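Local coordinates for protein yeast glycogen phosphorylase (Saccharomyces cerevisiae, PDB 1YGP) that belongs to the carbohydrate phosphorylase family of the GT-B clan and carries a bound pyridoxal-5'-phosphate, at residues L487-I492 / F509-N514; N526-K531 / N568-N573; F729-G734 / A854-F859; G733-G738 / L846-L851; R749-D754 / V850-N855. All coordinates share one frame; numbering follows the deposited sequence.

Interaction 1 (L487-I492 / F509-N514); sequences LHSELI and FVNVTN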
# COMPACT_ATOMS: atom_id res chain seq x y z
N LEU A 487 -40.22 10.72 -18.08
CA LEU A 487 -41.20 11.05 -17.05
C LEU A 487 -40.57 11.78 -15.89
O LEU A 487 -41.18 12.66 -15.28
CB LEU A 487 -41.86 9.79 -16.50
CG LEU A 487 -43.38 9.81 -16.37
CD1 LEU A 487 -44.01 9.63 -17.75
CD2 LEU A 487 -43.82 8.70 -15.44
N HIS A 488 -39.33 11.42 -15.54
CA HIS A 488 -38.61 12.08 -14.46
C HIS A 488 -38.37 13.50 -14.93
O HIS A 488 -38.66 14.43 -14.19
CB HIS A 488 -37.27 11.39 -14.18
CG HIS A 488 -36.35 12.13 -13.22
ND1 HIS A 488 -36.59 12.70 -12.04
CD2 HIS A 488 -35.03 12.35 -13.48
CE1 HIS A 488 -35.48 13.25 -11.61
NE2 HIS A 488 -34.55 13.03 -12.49
N SER A 489 -37.88 13.66 -16.14
CA SER A 489 -37.58 14.98 -16.66
C SER A 489 -38.76 15.92 -16.66
O SER A 489 -38.63 17.08 -16.22
CB SER A 489 -37.04 14.82 -18.04
OG SER A 489 -35.65 14.55 -17.95
N GLU A 490 -39.91 15.41 -17.10
CA GLU A 490 -41.12 16.20 -17.09
C GLU A 490 -41.37 16.62 -15.64
O GLU A 490 -41.50 17.81 -15.34
CB GLU A 490 -42.29 15.38 -17.57
N LEU A 491 -41.27 15.64 -14.74
CA LEU A 491 -41.49 15.88 -13.35
C LEU A 491 -40.52 16.90 -12.80
O LEU A 491 -41.00 17.76 -12.06
CB LEU A 491 -41.37 14.58 -12.58
CG LEU A 491 -41.83 14.59 -11.12
CD1 LEU A 491 -43.29 15.02 -11.08
CD2 LEU A 491 -41.66 13.20 -10.50
N ILE A 492 -39.22 16.96 -13.11
CA ILE A 492 -38.42 18.02 -12.49
C ILE A 492 -38.84 19.40 -13.01
O ILE A 492 -38.84 20.34 -12.21
CB ILE A 492 -36.85 17.85 -12.66
CG1 ILE A 492 -36.37 17.53 -14.06
CG2 ILE A 492 -36.45 16.76 -11.68
CD1 ILE A 492 -34.86 17.24 -14.10
N PHE A 509 -33.75 22.65 -19.75
CA PHE A 509 -34.06 21.45 -19.03
C PHE A 509 -34.40 20.42 -20.07
O PHE A 509 -35.39 20.48 -20.79
CB PHE A 509 -35.23 21.70 -18.10
CG PHE A 509 -34.93 22.67 -16.97
CD1 PHE A 509 -34.94 24.05 -17.18
CD2 PHE A 509 -34.65 22.17 -15.70
CE1 PHE A 509 -34.67 24.91 -16.12
CE2 PHE A 509 -34.39 23.04 -14.63
CZ PHE A 509 -34.40 24.42 -14.84
N VAL A 510 -33.51 19.45 -20.09
CA VAL A 510 -33.46 18.38 -21.06
C VAL A 510 -33.69 16.98 -20.44
O VAL A 510 -33.81 16.79 -19.22
CB VAL A 510 -32.07 18.68 -21.70
CG1 VAL A 510 -31.25 17.48 -22.10
CG2 VAL A 510 -32.40 19.55 -22.90
N ASN A 511 -33.81 15.97 -21.29
CA ASN A 511 -33.91 14.61 -20.80
C ASN A 511 -32.94 13.70 -21.54
O ASN A 511 -32.82 13.83 -22.76
CB ASN A 511 -35.29 14.03 -21.00
CG ASN A 511 -35.26 12.57 -20.56
OD1 ASN A 511 -35.32 11.62 -21.35
ND2 ASN A 511 -35.04 12.30 -19.29
N VAL A 512 -32.18 12.85 -20.86
CA VAL A 512 -31.45 11.79 -21.53
C VAL A 512 -31.65 10.57 -20.63
O VAL A 512 -31.14 10.47 -19.52
CB VAL A 512 -29.94 12.07 -21.64
CG1 VAL A 512 -29.37 10.95 -22.49
CG2 VAL A 512 -29.62 13.42 -22.30
N THR A 513 -32.53 9.68 -21.08
CA THR A 513 -32.82 8.42 -20.43
C THR A 513 -31.55 7.60 -20.35
O THR A 513 -30.79 7.51 -21.32
CB THR A 513 -33.90 7.70 -21.24
OG1 THR A 513 -35.06 8.54 -21.12
CG2 THR A 513 -34.18 6.27 -20.81
N ASN A 514 -31.33 7.06 -19.15
CA ASN A 514 -30.16 6.26 -18.82
C ASN A 514 -30.05 4.99 -19.61
O ASN A 514 -30.97 4.65 -20.35
CB ASN A 514 -30.18 5.94 -17.35
CG ASN A 514 -29.77 7.15 -16.52
OD1 ASN A 514 -29.86 7.11 -15.30
ND2 ASN A 514 -29.30 8.29 -17.01

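Interaction 2 (N526-K531 / N568-N573); sequences NPSLAK and NQVKLN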
# COMPACT_ATOMS: atom_id res chain seq x y z
N ASN A 526 -23.16 -12.58 -20.33
CA ASN A 526 -23.88 -13.68 -20.96
C ASN A 526 -23.32 -14.07 -22.32
O ASN A 526 -24.00 -13.97 -23.36
CB ASN A 526 -25.34 -13.27 -21.08
CG ASN A 526 -26.33 -14.43 -21.21
OD1 ASN A 526 -26.00 -15.59 -21.48
ND2 ASN A 526 -27.62 -14.17 -21.01
N PRO A 527 -22.09 -14.61 -22.39
CA PRO A 527 -21.44 -15.04 -23.62
C PRO A 527 -22.25 -16.01 -24.44
O PRO A 527 -22.37 -15.85 -25.65
CB PRO A 527 -20.15 -15.62 -23.16
CG PRO A 527 -20.45 -16.18 -21.78
CD PRO A 527 -21.27 -15.01 -21.25
N SER A 528 -22.87 -17.01 -23.79
CA SER A 528 -23.66 -18.07 -24.43
C SER A 528 -24.80 -17.48 -25.25
O SER A 528 -25.10 -18.01 -26.32
CB SER A 528 -24.18 -19.01 -23.32
OG SER A 528 -23.90 -18.47 -22.02
N LEU A 529 -25.42 -16.39 -24.80
CA LEU A 529 -26.41 -15.69 -25.59
C LEU A 529 -25.69 -14.85 -26.62
O LEU A 529 -26.13 -14.82 -27.77
CB LEU A 529 -27.28 -14.78 -24.72
CG LEU A 529 -28.30 -13.85 -25.39
CD1 LEU A 529 -29.24 -14.66 -26.26
CD2 LEU A 529 -29.08 -13.11 -24.34
N ALA A 530 -24.57 -14.18 -26.31
CA ALA A 530 -23.87 -13.37 -27.30
C ALA A 530 -23.42 -14.19 -28.52
O ALA A 530 -23.41 -13.69 -29.65
CB ALA A 530 -22.63 -12.74 -26.70
N LYS A 531 -23.09 -15.46 -28.30
CA LYS A 531 -22.73 -16.37 -29.37
C LYS A 531 -24.02 -16.69 -30.12
O LYS A 531 -24.01 -16.56 -31.34
CB LYS A 531 -22.13 -17.68 -28.82
N ASN A 568 -33.91 -21.22 -24.81
CA ASN A 568 -34.16 -21.68 -23.48
C ASN A 568 -32.93 -22.34 -22.88
O ASN A 568 -32.58 -22.07 -21.73
CB ASN A 568 -35.31 -22.65 -23.47
CG ASN A 568 -35.78 -22.89 -22.05
OD1 ASN A 568 -36.01 -24.02 -21.64
ND2 ASN A 568 -35.99 -21.91 -21.18
N GLN A 569 -32.19 -23.11 -23.68
CA GLN A 569 -30.99 -23.80 -23.23
C GLN A 569 -29.95 -22.85 -22.65
O GLN A 569 -29.37 -23.13 -21.59
CB GLN A 569 -30.38 -24.56 -24.38
CG GLN A 569 -29.13 -25.34 -24.02
CD GLN A 569 -29.44 -26.41 -23.00
OE1 GLN A 569 -29.26 -26.27 -21.80
NE2 GLN A 569 -29.95 -27.54 -23.47
N VAL A 570 -29.75 -21.71 -23.33
CA VAL A 570 -28.82 -20.68 -22.86
C VAL A 570 -29.22 -20.33 -21.41
O VAL A 570 -28.49 -20.53 -20.43
CB VAL A 570 -28.93 -19.44 -23.82
CG1 VAL A 570 -27.95 -18.38 -23.39
CG2 VAL A 570 -28.57 -19.80 -25.25
N LYS A 571 -30.48 -19.98 -21.23
CA LYS A 571 -30.98 -19.57 -19.94
C LYS A 571 -30.86 -20.67 -18.91
O LYS A 571 -30.61 -20.37 -17.74
CB LYS A 571 -32.43 -19.08 -20.16
CG LYS A 571 -33.22 -18.57 -18.94
CD LYS A 571 -32.62 -17.40 -18.19
CE LYS A 571 -32.80 -16.13 -18.98
NZ LYS A 571 -32.25 -14.99 -18.28
N LEU A 572 -30.95 -21.95 -19.29
CA LEU A 572 -30.84 -23.07 -18.34
C LEU A 572 -29.38 -23.18 -17.88
O LEU A 572 -29.11 -23.30 -16.68
CB LEU A 572 -31.31 -24.40 -19.02
CG LEU A 572 -31.51 -25.79 -18.33
CD1 LEU A 572 -30.20 -26.51 -18.22
CD2 LEU A 572 -32.09 -25.62 -16.94
N ASN A 573 -28.42 -23.07 -18.80
CA ASN A 573 -27.01 -23.16 -18.43
C ASN A 573 -26.68 -21.99 -17.54
O ASN A 573 -26.03 -22.19 -16.50
CB ASN A 573 -26.10 -23.14 -19.66
CG ASN A 573 -26.41 -24.23 -20.70
OD1 ASN A 573 -26.25 -24.00 -21.91
ND2 ASN A 573 -26.84 -25.43 -20.34

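Interaction 3 (F729-G734 / A854-F859); sequences FVMNGG and ANVGFF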
# COMPACT_ATOMS: atom_id res chain seq x y z
N PHE A 729 -31.65 -6.66 -16.88
CA PHE A 729 -32.46 -7.86 -16.91
C PHE A 729 -33.11 -7.99 -18.27
O PHE A 729 -33.08 -9.08 -18.86
CB PHE A 729 -33.55 -7.80 -15.87
CG PHE A 729 -33.04 -8.10 -14.48
CD1 PHE A 729 -32.68 -9.41 -14.13
CD2 PHE A 729 -32.90 -7.08 -13.55
CE1 PHE A 729 -32.19 -9.69 -12.86
CE2 PHE A 729 -32.41 -7.37 -12.28
CZ PHE A 729 -32.05 -8.67 -11.93
N VAL A 730 -33.63 -6.90 -18.84
CA VAL A 730 -34.28 -6.99 -20.13
C VAL A 730 -33.29 -7.45 -21.19
O VAL A 730 -33.58 -8.45 -21.85
CB VAL A 730 -34.89 -5.62 -20.47
CG1 VAL A 730 -35.37 -5.56 -21.91
CG2 VAL A 730 -36.10 -5.41 -19.56
N MET A 731 -32.08 -6.86 -21.28
CA MET A 731 -31.03 -7.26 -22.25
C MET A 731 -30.62 -8.74 -22.23
O MET A 731 -29.91 -9.26 -23.09
CB MET A 731 -29.79 -6.39 -21.99
CG MET A 731 -28.62 -6.45 -22.99
SD MET A 731 -27.54 -5.01 -22.79
CE MET A 731 -28.60 -3.75 -23.44
N ASN A 732 -31.08 -9.44 -21.20
CA ASN A 732 -30.74 -10.82 -21.01
C ASN A 732 -31.96 -11.72 -21.05
O ASN A 732 -31.90 -12.87 -20.60
CB ASN A 732 -29.96 -10.91 -19.68
CG ASN A 732 -28.48 -10.51 -19.81
OD1 ASN A 732 -27.63 -11.31 -20.21
ND2 ASN A 732 -28.07 -9.30 -19.46
N GLY A 733 -33.10 -11.23 -21.58
CA GLY A 733 -34.31 -12.03 -21.72
C GLY A 733 -35.08 -12.31 -20.43
O GLY A 733 -35.90 -13.23 -20.36
N GLY A 734 -34.86 -11.52 -19.38
CA GLY A 734 -35.57 -11.74 -18.14
C GLY A 734 -36.87 -10.98 -18.21
O GLY A 734 -36.94 -9.97 -18.94
N ALA A 854 -34.75 -8.29 -28.48
CA ALA A 854 -34.90 -7.68 -29.77
C ALA A 854 -35.12 -6.18 -29.68
O ALA A 854 -34.62 -5.44 -30.52
CB ALA A 854 -36.08 -8.34 -30.47
N ASN A 855 -35.80 -5.73 -28.63
CA ASN A 855 -36.10 -4.31 -28.49
C ASN A 855 -35.39 -3.59 -27.33
O ASN A 855 -35.66 -2.41 -27.04
CB ASN A 855 -37.59 -4.16 -28.36
CG ASN A 855 -38.32 -4.66 -29.59
OD1 ASN A 855 -38.21 -4.18 -30.72
ND2 ASN A 855 -39.08 -5.73 -29.40
N VAL A 856 -34.42 -4.23 -26.66
CA VAL A 856 -33.71 -3.59 -25.56
C VAL A 856 -32.72 -2.52 -26.04
O VAL A 856 -32.38 -1.58 -25.32
CB VAL A 856 -32.97 -4.66 -24.74
CG1 VAL A 856 -31.71 -5.17 -25.44
CG2 VAL A 856 -32.67 -4.03 -23.39
N GLY A 857 -32.25 -2.60 -27.28
CA GLY A 857 -31.22 -1.73 -27.83
C GLY A 857 -31.27 -0.24 -27.56
O GLY A 857 -30.21 0.39 -27.56
N PHE A 858 -32.40 0.42 -27.34
CA PHE A 858 -32.39 1.85 -27.05
C PHE A 858 -31.68 2.11 -25.73
O PHE A 858 -31.11 3.19 -25.52
CB PHE A 858 -33.80 2.35 -26.99
CG PHE A 858 -34.02 3.75 -26.44
CD1 PHE A 858 -33.91 4.86 -27.27
CD2 PHE A 858 -34.39 3.92 -25.10
CE1 PHE A 858 -34.19 6.14 -26.77
CE2 PHE A 858 -34.66 5.20 -24.60
CZ PHE A 858 -34.56 6.31 -25.44
N PHE A 859 -31.69 1.15 -24.81
CA PHE A 859 -31.06 1.37 -23.54
C PHE A 859 -29.56 1.12 -23.61
O PHE A 859 -28.94 0.88 -22.57
CB PHE A 859 -31.72 0.48 -22.49
CG PHE A 859 -33.21 0.69 -22.43
CD1 PHE A 859 -33.73 1.94 -22.06
CD2 PHE A 859 -34.07 -0.36 -22.79
CE1 PHE A 859 -35.12 2.14 -22.07
CE2 PHE A 859 -35.45 -0.14 -22.78
CZ PHE A 859 -35.97 1.10 -22.43

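Interaction 4 (G733-G738 / L846-L851); sequences GGLIIG and LKKSVL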
# COMPACT_ATOMS: atom_id res chain seq x y z
N GLY A 733 -33.10 -11.23 -21.58
CA GLY A 733 -34.31 -12.03 -21.72
C GLY A 733 -35.08 -12.31 -20.43
O GLY A 733 -35.90 -13.23 -20.36
N GLY A 734 -34.86 -11.52 -19.38
CA GLY A 734 -35.57 -11.74 -18.14
C GLY A 734 -36.87 -10.98 -18.21
O GLY A 734 -36.94 -9.97 -18.94
N LEU A 735 -37.94 -11.42 -17.54
CA LEU A 735 -39.17 -10.65 -17.58
C LEU A 735 -39.32 -9.82 -16.31
O LEU A 735 -38.73 -10.16 -15.29
CB LEU A 735 -40.33 -11.62 -17.80
CG LEU A 735 -40.37 -12.50 -19.09
CD1 LEU A 735 -41.80 -12.94 -19.29
CD2 LEU A 735 -39.99 -11.74 -20.36
N ILE A 736 -40.04 -8.71 -16.32
CA ILE A 736 -40.16 -7.77 -15.21
C ILE A 736 -41.56 -7.95 -14.61
O ILE A 736 -42.52 -8.08 -15.39
CB ILE A 736 -40.09 -6.27 -15.68
CG1 ILE A 736 -38.85 -5.99 -16.53
CG2 ILE A 736 -40.16 -5.35 -14.47
CD1 ILE A 736 -37.45 -6.22 -15.95
N ILE A 737 -41.67 -8.00 -13.28
CA ILE A 737 -42.95 -7.81 -12.62
C ILE A 737 -42.68 -6.47 -11.95
O ILE A 737 -41.73 -6.33 -11.16
CB ILE A 737 -43.32 -8.93 -11.55
CG1 ILE A 737 -44.63 -8.50 -10.87
CG2 ILE A 737 -42.22 -9.17 -10.52
CD1 ILE A 737 -45.32 -9.60 -10.05
N GLY A 738 -43.42 -5.41 -12.24
CA GLY A 738 -43.09 -4.13 -11.67
C GLY A 738 -44.24 -3.17 -11.58
O GLY A 738 -45.35 -3.42 -12.08
N LEU A 846 -41.08 -17.74 -23.73
CA LEU A 846 -39.89 -17.60 -24.54
C LEU A 846 -40.02 -16.53 -25.63
O LEU A 846 -39.06 -15.85 -25.98
CB LEU A 846 -39.58 -18.98 -25.11
CG LEU A 846 -38.48 -19.87 -24.43
CD1 LEU A 846 -38.22 -19.52 -22.97
CD2 LEU A 846 -38.95 -21.31 -24.53
N LYS A 847 -41.22 -16.31 -26.14
CA LYS A 847 -41.45 -15.27 -27.12
C LYS A 847 -41.31 -13.95 -26.41
O LYS A 847 -40.70 -13.06 -26.98
CB LYS A 847 -42.85 -15.35 -27.71
N LYS A 848 -41.77 -13.79 -25.17
CA LYS A 848 -41.61 -12.53 -24.45
C LYS A 848 -40.14 -12.18 -24.22
O LYS A 848 -39.71 -11.05 -24.40
CB LYS A 848 -42.29 -12.60 -23.10
CG LYS A 848 -43.79 -12.72 -23.25
CD LYS A 848 -44.47 -12.77 -21.90
CE LYS A 848 -45.95 -12.59 -22.16
NZ LYS A 848 -46.62 -12.38 -20.90
N SER A 849 -39.35 -13.20 -23.89
CA SER A 849 -37.92 -13.07 -23.70
C SER A 849 -37.19 -12.66 -24.99
O SER A 849 -36.40 -11.70 -24.96
CB SER A 849 -37.44 -14.41 -23.16
OG SER A 849 -36.05 -14.40 -22.85
N VAL A 850 -37.44 -13.31 -26.14
CA VAL A 850 -36.77 -12.99 -27.42
C VAL A 850 -37.14 -11.59 -27.84
O VAL A 850 -36.29 -10.79 -28.22
CB VAL A 850 -37.17 -13.97 -28.55
CG1 VAL A 850 -36.49 -13.57 -29.84
CG2 VAL A 850 -36.66 -15.38 -28.24
N LEU A 851 -38.42 -11.24 -27.74
CA LEU A 851 -38.83 -9.90 -28.07
C LEU A 851 -38.19 -8.89 -27.13
O LEU A 851 -37.79 -7.84 -27.64
CB LEU A 851 -40.35 -9.85 -28.03
CG LEU A 851 -40.98 -10.60 -29.19
CD1 LEU A 851 -42.47 -10.65 -28.96
CD2 LEU A 851 -40.61 -9.97 -30.53

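Interaction 5 (R749-D754 / V850-N855); sequences REIGED and VLSLAN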
# COMPACT_ATOMS: atom_id res chain seq x y z
N ARG A 749 -42.69 0.91 -23.12
CA ARG A 749 -42.78 1.58 -24.41
C ARG A 749 -41.99 0.81 -25.46
O ARG A 749 -42.57 0.27 -26.40
CB ARG A 749 -42.23 2.98 -24.26
CG ARG A 749 -42.24 3.87 -25.48
CD ARG A 749 -41.43 5.12 -25.17
NE ARG A 749 -40.01 4.83 -25.24
CZ ARG A 749 -39.08 5.63 -24.70
NH1 ARG A 749 -39.41 6.76 -24.06
NH2 ARG A 749 -37.79 5.30 -24.80
N GLU A 750 -40.68 0.67 -25.27
CA GLU A 750 -39.79 -0.00 -26.20
C GLU A 750 -40.10 -1.46 -26.48
O GLU A 750 -40.09 -1.85 -27.65
CB GLU A 750 -38.37 0.05 -25.70
CG GLU A 750 -37.82 1.45 -25.65
CD GLU A 750 -37.61 2.04 -27.02
OE1 GLU A 750 -36.89 1.42 -27.81
OE2 GLU A 750 -38.15 3.11 -27.29
N ILE A 751 -40.33 -2.32 -25.49
CA ILE A 751 -40.52 -3.73 -25.79
C ILE A 751 -41.99 -4.12 -25.88
O ILE A 751 -42.30 -5.24 -26.28
CB ILE A 751 -39.83 -4.65 -24.73
CG1 ILE A 751 -40.53 -4.57 -23.40
CG2 ILE A 751 -38.37 -4.23 -24.59
CD1 ILE A 751 -40.13 -5.77 -22.53
N GLY A 752 -42.92 -3.25 -25.52
CA GLY A 752 -44.34 -3.55 -25.64
C GLY A 752 -44.99 -3.93 -24.33
O GLY A 752 -44.56 -4.83 -23.61
N GLU A 753 -46.14 -3.33 -24.06
CA GLU A 753 -46.88 -3.60 -22.83
C GLU A 753 -47.20 -5.08 -22.61
O GLU A 753 -47.15 -5.60 -21.50
CB GLU A 753 -48.22 -2.83 -22.81
N ASP A 754 -47.44 -5.80 -23.69
CA ASP A 754 -47.76 -7.21 -23.59
C ASP A 754 -46.60 -8.08 -23.14
O ASP A 754 -46.74 -9.30 -23.02
CB ASP A 754 -48.32 -7.68 -24.96
CG ASP A 754 -47.53 -7.24 -26.19
OD1 ASP A 754 -47.72 -6.11 -26.66
OD2 ASP A 754 -46.72 -8.04 -26.70
N VAL A 850 -37.44 -13.31 -26.14
CA VAL A 850 -36.77 -12.99 -27.42
C VAL A 850 -37.14 -11.59 -27.84
O VAL A 850 -36.29 -10.79 -28.22
CB VAL A 850 -37.17 -13.97 -28.55
CG1 VAL A 850 -36.49 -13.57 -29.84
CG2 VAL A 850 -36.66 -15.38 -28.24
N LEU A 851 -38.42 -11.24 -27.74
CA LEU A 851 -38.83 -9.90 -28.07
C LEU A 851 -38.19 -8.89 -27.13
O LEU A 851 -37.79 -7.84 -27.64
CB LEU A 851 -40.35 -9.85 -28.03
CG LEU A 851 -40.98 -10.60 -29.19
CD1 LEU A 851 -42.47 -10.65 -28.96
CD2 LEU A 851 -40.61 -9.97 -30.53
N SER A 852 -38.04 -9.16 -25.82
CA SER A 852 -37.34 -8.25 -24.92
C SER A 852 -35.97 -7.88 -25.48
O SER A 852 -35.71 -6.70 -25.76
CB SER A 852 -37.17 -8.91 -23.56
OG SER A 852 -38.38 -8.88 -22.84
N LEU A 853 -35.16 -8.90 -25.75
CA LEU A 853 -33.84 -8.77 -26.36
C LEU A 853 -33.82 -7.93 -27.62
O LEU A 853 -33.03 -7.01 -27.79
CB LEU A 853 -33.31 -10.11 -26.75
CG LEU A 853 -32.19 -10.64 -25.97
CD1 LEU A 853 -30.90 -9.89 -26.35
CD2 LEU A 853 -32.62 -10.62 -24.52
N ALA A 854 -34.75 -8.29 -28.48
CA ALA A 854 -34.90 -7.68 -29.77
C ALA A 854 -35.12 -6.18 -29.68
O ALA A 854 -34.62 -5.44 -30.52
CB ALA A 854 -36.08 -8.34 -30.47
N ASN A 855 -35.80 -5.73 -28.63
CA ASN A 855 -36.10 -4.31 -28.49
C ASN A 855 -35.39 -3.59 -27.33
O ASN A 855 -35.66 -2.41 -27.04
CB ASN A 855 -37.59 -4.16 -28.36
CG ASN A 855 -38.32 -4.66 -29.59
OD1 ASN A 855 -38.21 -4.18 -30.72
ND2 ASN A 855 -39.08 -5.73 -29.40

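Interaction 1 (L487-I492 / F509-N514)
Ser-489 OG is gripped twice from the same strand, accepting from the side-chain amide of Asn-511 and donating to the backbone carbonyl of Val-510. The first bond is the shorter, 2.7 Å from Asn-511 ND2 to Ser-489 OG, with an N-H...O angle of 149° and the hydroxyl lying 17° out of the amide plane. The second runs 3.2 Å from Ser-489 OG to Val-510 O and reaches that oxygen from somewhat off the carbonyl plane. With CG anti to the backbone N (chi1 176°), the side chain of Asn-511 runs alongside the serine, and its CB sits 3.5 Å from Ser-489 CB. The buried hydroxyl thus donates once and accepts once, which probably fixes its rotation. Backbone separation is small here, 5.5 Å between Ser-489 CA and Asn-511 CA. In this GT-B protein the bond pair joins helix 486-494 to an outermost strand of the large mixed sheet, 509-511, itself bonded through Val-510 to Val-481 and Gly-483 of strand 478-483. Ile-872 of helix 861-873 touches Val-510, while Phe-500 and Ile-501 of helix 498-504 touch Phe-509.

Interaction 2 (N526-K531 / N568-N573)
The first turn of helix 527-536 comes up against the middle of helix 562-584, with Ser-528 CA and Val-570 CA 6.0 Å apart. Val-570 makes the contact from its side. Its CG1, anti to the backbone N at chi1 -179°, projects into the start of the opposing helix and rests 3.5 Å from Leu-529 N. The same methyl lies 3.8 Å from Ser-528 CB and 3.9 Å from Leu-529 CB, so it meets backbone and side chains of consecutive residues at once. The second branch, CG2, stands beside the serine carbonyl, 4.0 Å from Ser-528 O. Asn-526 is the N-cap: its OD1 takes a weak bond of 3.5 Å from Leu-529 N, and Val-570 CG1 passes close to this capping pair, 3.9 Å from Asn-526 OD1. That oxygen has a firmer partner in Asn-574 ND2, one turn after Val-570 in helix 562-584, which ties the cap to the helix it faces. Nearby, Lys-571 NZ bonds to the carbonyls of Pro-706, Ser-708 and Asn-732. No hydrogen bond joins the two segments themselves. One methyl of Val-570 packs on the backbone of the capped first turn, so the direct interface depends on van der Waals fit, whereas a polar link between the helices is supplied by Asn-574 just beyond the segment.

Interaction 3 (F729-G734 / A854-F859)
Val-856, near the end of helix 842-856, meets both Val-730 and Met-731, the first two residues of the type I turn, Val-730 to Gly-733, that belongs to the Schellman ending of helix 724-730. Its CG2 is anti to the backbone N, lying 3.4 Å from Val-730 CG1, with the two valines side by side and running in opposite senses. The same methyl approaches the backbone of the next residue, 3.6 Å from Met-731 N. The other branch, CG1, stands between backbone N and carbonyl carbon (chi1 76°), which brings it against the methionine as well: Val-856 CG1 is 4.0 Å from Met-731 CE and 3.9 Å from Met-731 CA. The methionine chain, bent at its last torsion, crosses the valine at about a right angle. Phe-859 turns back: its N bonds to Val-856 O at 2.9 Å, and its ring presents an edge, in plane, to Val-856 CG2. Ile-747 of helix 743-751 touches both Val-730 and Phe-859 and so extends the apolar cluster. Every residue touching across the two segments is buried, and no hydrogen bond passes between them, so cohesion here comes from dispersion and the exclusion of water, with the methyls of Val-856 filling the join.

Interaction 4 (G733-G738 / L846-L851)
Gly-733, in a backbone conformation with positive phi (74°) and with no side chain to hold the helices apart, comes so close to helix 842-856 that its CA lies 4.2 Å from Ser-849 CA. It is the C-prime residue of the Schellman motif that ends helix 724-730, with Gly-733 N bonded to Val-730 O and Gly-734 N to Phe-729 O. Its carbonyl points at the facing helix and takes the hydrogen bond that joins the segments, 2.8 Å from Ser-849 OG to Gly-733 O. The hydroxyl comes in within the carbonyl plane, on a lone pair, at a C=O...O angle of 108°. With its OG anti to the backbone N (chi1 -176°), the serine presents the hydroxyl to the glycine, and the same buried oxygen is also bonded to Trp-567 NE1 of helix 562-584. Two residues on, Leu-735 spreads its methyls over the aliphatic part of Lys-848, the two chains crossing at about a right angle. Leu-735 CD2 sits 3.7 Å from Lys-848 CB, and Leu-735 CD1 lies an equal 3.7 Å from Lys-848 CD. Extended beyond CG, the lysine places NZ in a salt bridge with Glu-837, and Phe-757 of the neighbouring strand touches both side chains. Helix 724-730, a glycine turn and strand 735-739 follow in sequence; the strand belongs to a six-stranded parallel sheet, the Rossmann-like core expected in a GT-B protein, and helix 842-856 packs where that strand begins.

Interaction 5 (R749-D754 / V850-N855)
Glu-750, which faces Asn-855 across the contact, sets its carboxylate carbon at the edge of the Arg-749 guanidinium, in plane with it. The bridging oxygen itself is tilted somewhat from that plane: Glu-750 OE2 uses its anti lone pair to accept from Arg-749 NE at 3.3 Å. A weak second bond comes from NH2, and Arg-749 NH1 turns to Glu-746 in a further salt bridge. The amide of Asn-855 bends back on its own helix, where ND2 gives a weak 3.0 Å bond to Leu-851 O. What meets the other segment is therefore its CB, 3.5 Å from Glu-750 O and 3.9 Å from Ile-751 CG2. Ile-751 is the other main partner. Its CG1 stands in the crowded position between backbone N and carbonyl carbon (chi1 69°), and with chi2 at 162° CD1 reaches the Ser-852 hydroxyl, 3.6 Å from Ile-751 CD1 to Ser-852 OG, while CG2 lies 3.8 Å from Ser-852 O. That hydroxyl is already bonded to Lys-848 O, one turn back. Beyond the isoleucine, helix 743-751 ends at Gly-752, whose phi is positive, and Asn-755 bonds to Ile-751 O. Although carboxylate, amide and hydroxyl all lie at this junction, none hydrogen-bonds across it; the bonds described stay within their own segments or helices, and the two helix ends meet through aliphatic carbon laid against backbone and polar groups.

In the fold
Interactions 3, 4 and 5 all draw on helix 842-856, with centres 7 to 9 Å apart; interactions 3 and 4 share Gly-733 and Gly-734, 3 and 5 Ala-854 and Asn-855, 4 and 5 Val-850 and Leu-851. Interaction 2 lies about 14 Å, centre to centre, from interaction 3 and is tied to it by probable hydrogen bonds, Asn-526 ND2 to Asn-732 OD1 at 3.0 Å and Lys-571 NZ to Asn-732 O at 3.2 Å. Interaction 1, on the mixed sheet, is about 21 Å from interaction 3 between centres, yet Thr-513 CG2 touches Phe-858 CE2 at 4.0 Å. The side chain of Met-731 is about 11 Å from pyridoxal-5'-phosphate, whose pocket includes Lys-728 of helix 724-730.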